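PDB 3HXI: eukaryotic Translation Initiation 4E from Schistosoma mansoni, which binds the 7-methylguanosine cap at the 5' end of messenger RNA and so probably recruits it for translation initiation. Local coordinates for residues 57-60 with 61-64. Numbering follows the deposited sequence.
Sequences EITY and GKDL. With GTG (7-methyl-guanosine-5'-triphosphate-5'-guanosine), chain C.
The side chain of I58 reaches forward across the turn to K62 and L64. From its CB the side chain forks. The CG2 branch, anti to the backbone N, lies 3.4 Å from K62 O, covering a buried carbonyl oxygen with no hydrogen-bond partner in the model; the two side chains cross at about a right angle. The other branch runs through CG1 to CD1, fully extended from CA (chi2 178°), which carries it out to L64, tip to tip; I58 CD1 and L64 CD1 are 3.3 Å apart, closer than usual van der Waals contact. A beta-branched isoleucine suits this place because it serves two neighbours at once, while the long lysine lends methylenes to CG2 and carries its amino group away.

The chain reverses through a type II beta turn from T59 to K62, closed by the hydrogen bond from K62 N to T59 O at 3.2 Å. G61 takes the third position, where the positive phi of 83° favours glycine. G61 O accepts a hydrogen bond from the cap dinucleotide's O3E at 3.1 Å, making the turn part of the ligand pocket.

D63 forms a salt bridge with R129, and I58 and L64 both pack on F126. The turn leads the loop after helix 42-50 into strand 63-68, which runs between strands 11-21 and 121-127 of the antiparallel sheet.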
ATOM      1  N   GLU A  57      -7.538  -3.611 -14.796  1.00 25.51           N
ATOM      2  CA  GLU A  57      -8.227  -2.778 -15.805  1.00 27.45           C
ATOM      3  C   GLU A  57      -7.675  -1.350 -15.934  1.00 28.76           C
ATOM      4  O   GLU A  57      -7.941  -0.667 -16.941  1.00 29.17           O
ATOM      5  CB  GLU A  57      -9.732  -2.743 -15.510  1.00 27.73           C
ATOM      6  N   ILE A  58      -6.913  -0.901 -14.931  1.00 28.68           N
ATOM      7  CA  ILE A  58      -6.427   0.485 -14.854  1.00 30.77           C
ATOM      8  C   ILE A  58      -5.480   0.829 -15.985  1.00 31.61           C
ATOM      9  O   ILE A  58      -4.687  -0.011 -16.417  1.00 32.90           O
ATOM     10  CB  ILE A  58      -5.696   0.795 -13.515  1.00 30.89           C
ATOM     11  CG1 ILE A  58      -6.503   0.303 -12.325  1.00 32.44           C
ATOM     12  CG2 ILE A  58      -5.484   2.304 -13.335  1.00 30.76           C
ATOM     13  CD1 ILE A  58      -5.811   0.551 -11.007  1.00 34.79           C
ATOM     14  N   THR A  59      -5.570   2.074 -16.448  1.00 31.95           N
ATOM     15  CA  THR A  59      -4.706   2.588 -17.501  1.00 32.42           C
ATOM     16  C   THR A  59      -3.323   2.945 -16.915  1.00 31.76           C
ATOM     17  O   THR A  59      -3.225   3.394 -15.765  1.00 31.09           O
ATOM     18  CB  THR A  59      -5.353   3.820 -18.197  1.00 33.00           C
ATOM     19  OG1 THR A  59      -5.501   4.892 -17.261  1.00 34.07           O
ATOM     20  CG2 THR A  59      -6.733   3.470 -18.745  1.00 33.44           C
ATOM     21  N   TYR A  60      -2.265   2.743 -17.696  1.00 30.76           N
ATOM     22  CA  TYR A  60      -0.907   2.996 -17.212  1.00 30.80           C
ATOM     23  C   TYR A  60      -0.739   4.414 -16.671  1.00 30.07           C
ATOM     24  O   TYR A  60      -1.274   5.375 -17.242  1.00 29.79           O
ATOM     25  CB  TYR A  60       0.130   2.745 -18.297  1.00 30.70           C
ATOM     26  CG  TYR A  60       0.272   1.301 -18.722  1.00 32.18           C
ATOM     27  CD1 TYR A  60       0.526   0.289 -17.792  1.00 32.94           C
ATOM     28  CD2 TYR A  60       0.185   0.950 -20.065  1.00 32.78           C
ATOM     29  CE1 TYR A  60       0.670  -1.045 -18.195  1.00 32.59           C
ATOM     30  CE2 TYR A  60       0.331  -0.368 -20.474  1.00 34.44           C
ATOM     31  CZ  TYR A  60       0.577  -1.357 -19.543  1.00 33.55           C
ATOM     32  OH  TYR A  60       0.722  -2.664 -19.971  1.00 33.90           O
ATOM     33  N   GLY A  61      -0.012   4.529 -15.561  1.00 28.91           N
ATOM     34  CA  GLY A  61       0.288   5.822 -14.946  1.00 28.26           C
ATOM     35  C   GLY A  61      -0.800   6.387 -14.045  1.00 27.94           C
ATOM     36  O   GLY A  61      -0.610   7.473 -13.470  1.00 28.99           O
ATOM     37  N   LYS A  62      -1.940   5.688 -13.948  1.00 26.78           N
ATOM     38  CA  LYS A  62      -3.035   6.043 -13.022  1.00 25.26           C
ATOM     39  C   LYS A  62      -2.889   5.152 -11.802  1.00 23.69           C
ATOM     40  O   LYS A  62      -2.904   3.935 -11.930  1.00 23.55           O
ATOM     41  CB  LYS A  62      -4.407   5.826 -13.654  1.00 25.41           C
ATOM     42  CG  LYS A  62      -5.587   5.914 -12.646  1.00 26.64           C
ATOM     43  CD  LYS A  62      -6.952   5.918 -13.349  1.00 27.68           C
ATOM     44  CE  LYS A  62      -8.051   5.368 -12.433  1.00 30.41           C
ATOM     45  NZ  LYS A  62      -9.418   5.734 -12.930  1.00 33.68           N
ATOM     46  N   ASP A  63      -2.714   5.749 -10.633  1.00 21.00           N
ATOM     47  CA  ASP A  63      -2.277   4.992  -9.472  1.00 19.67           C
ATOM     48  C   ASP A  63      -3.351   4.971  -8.384  1.00 19.89           C
ATOM     49  O   ASP A  63      -4.210   5.847  -8.341  1.00 20.46           O
ATOM     50  CB  ASP A  63      -0.961   5.570  -8.918  1.00 19.26           C
ATOM     51  CG  ASP A  63       0.192   5.530  -9.930  1.00 18.84           C
ATOM     52  OD1 ASP A  63       0.062   4.849 -10.949  1.00 20.43           O
ATOM     53  OD2 ASP A  63       1.247   6.180  -9.703  1.00 19.51           O
ATOM     54  N   LEU A  64      -3.276   3.969  -7.511  1.00 19.49           N
ATOM     55  CA  LEU A  64      -4.182   3.806  -6.382  1.00 18.84           C
ATOM     56  C   LEU A  64      -3.371   3.915  -5.090  1.00 19.22           C
ATOM     57  O   LEU A  64      -2.313   3.282  -4.959  1.00 17.53           O
ATOM     58  CB  LEU A  64      -4.849   2.434  -6.432  1.00 18.56           C
ATOM     59  CG  LEU A  64      -5.486   2.006  -7.755  1.00 20.45           C
ATOM     60  CD1 LEU A  64      -5.956   0.533  -7.661  1.00 20.28           C
ATOM     61  CD2 LEU A  64      -6.635   2.949  -8.109  1.00 19.64           C
TER
HETATM   62  PA  GTG C 501       6.516   7.779  -9.507  1.00 21.25           P
HETATM   63  O1A GTG C 501       5.193   7.862 -10.220  1.00 20.05           O
HETATM   64  O2A GTG C 501       6.673   7.031  -8.200  1.00 23.21           O
HETATM   65  O3A GTG C 501       7.702   7.283 -10.468  1.00 21.39           O
HETATM   66  PB  GTG C 501       7.630   6.623 -11.914  1.00 22.28           P
HETATM   67  O1B GTG C 501       6.722   5.418 -11.924  1.00 21.88           O
HETATM   68  O2B GTG C 501       9.083   6.472 -12.356  1.00 20.60           O
HETATM   69  O3B GTG C 501       7.013   7.841 -12.763  1.00 20.52           O
HETATM   70  N9A GTG C 501       6.177  12.284  -6.625  1.00 21.80           N
HETATM   71  C8A GTG C 501       5.914  11.011  -6.313  1.00 20.77           C
HETATM   72  N7A GTG C 501       5.532  10.953  -5.017  1.00 20.35           N
HETATM   73  C7X GTG C 501       5.157   9.694  -4.327  1.00 20.75           C
HETATM   74  C5A GTG C 501       5.562  12.198  -4.535  1.00 20.56           C
HETATM   75  C6A GTG C 501       5.265  12.707  -3.265  1.00 22.64           C
HETATM   76  O6A GTG C 501       4.891  11.986  -2.311  1.00 20.99           O
HETATM   77  N1A GTG C 501       5.414  14.041  -3.070  1.00 22.15           N
HETATM   78  C2A GTG C 501       5.815  14.849  -4.102  1.00 22.57           C
HETATM   79  N2A GTG C 501       5.963  16.175  -3.936  1.00 22.37           N
HETATM   80  N3A GTG C 501       6.094  14.350  -5.327  1.00 21.59           N
HETATM   81  C4A GTG C 501       5.962  13.031  -5.550  1.00 21.15           C
HETATM   82  O5D GTG C 501       6.939   9.273  -9.196  1.00 21.02           O
HETATM   83  C5D GTG C 501       7.051  10.197 -10.274  1.00 20.59           C
HETATM   84  C4D GTG C 501       7.337  11.575  -9.720  1.00 21.64           C
HETATM   85  O4D GTG C 501       6.196  12.018  -8.999  1.00 20.99           O
HETATM   86  C3D GTG C 501       8.482  11.616  -8.728  1.00 23.31           C
HETATM   87  O3D GTG C 501       9.743  11.674  -9.391  1.00 22.81           O
HETATM   88  C2D GTG C 501       8.161  12.871  -7.952  1.00 23.34           C
HETATM   89  O2D GTG C 501       8.599  14.023  -8.687  1.00 23.97           O
HETATM   90  C1D GTG C 501       6.637  12.841  -7.920  1.00 22.42           C
HETATM   91  PG  GTG C 501       6.496   7.802 -14.284  1.00 21.25           P
HETATM   92  O1G GTG C 501       6.167   6.424 -14.763  1.00 21.42           O
HETATM   93  O2G GTG C 501       7.411   8.686 -15.114  1.00 22.85           O
HETATM   94  O5E GTG C 501       5.120   8.612 -14.100  1.00 22.25           O
HETATM   95  C5E GTG C 501       4.006   7.998 -13.455  1.00 20.85           C
HETATM   96  C4E GTG C 501       2.811   8.927 -13.497  1.00 22.56           C
HETATM   97  O4E GTG C 501       3.118  10.107 -12.749  1.00 21.11           O
HETATM   98  C3E GTG C 501       2.479   9.405 -14.899  1.00 23.30           C
HETATM   99  O3E GTG C 501       1.070   9.690 -14.921  1.00 24.31           O
HETATM  100  C2E GTG C 501       3.229  10.721 -15.040  1.00 22.62           C
HETATM  101  O2E GTG C 501       2.631  11.609 -15.999  1.00 22.59           O
HETATM  102  C1E GTG C 501       3.100  11.255 -13.620  1.00 24.52           C
HETATM  103  N9B GTG C 501       4.159  12.162 -13.134  1.00 24.29           N
HETATM  104  C8B GTG C 501       5.484  11.588 -13.120  1.00 26.24           C
HETATM  105  N7B GTG C 501       6.256  12.690 -12.554  1.00 26.72           N
HETATM  106  C5B GTG C 501       5.397  13.715 -12.267  1.00 26.85           C
HETATM  107  C6B GTG C 501       5.582  15.055 -11.683  1.00 27.70           C
HETATM  108  O6B GTG C 501       6.749  15.396 -11.350  1.00 26.90           O
HETATM  109  N1B GTG C 501       4.486  15.855 -11.553  1.00 26.77           N
HETATM  110  C2B GTG C 501       3.228  15.440 -11.933  1.00 27.23           C
HETATM  111  N2B GTG C 501       2.146  16.245 -11.787  1.00 26.10           N
HETATM  112  N3B GTG C 501       2.993  14.218 -12.471  1.00 26.54           N
HETATM  113  C4B GTG C 501       4.016  13.356 -12.636  1.00 25.36           C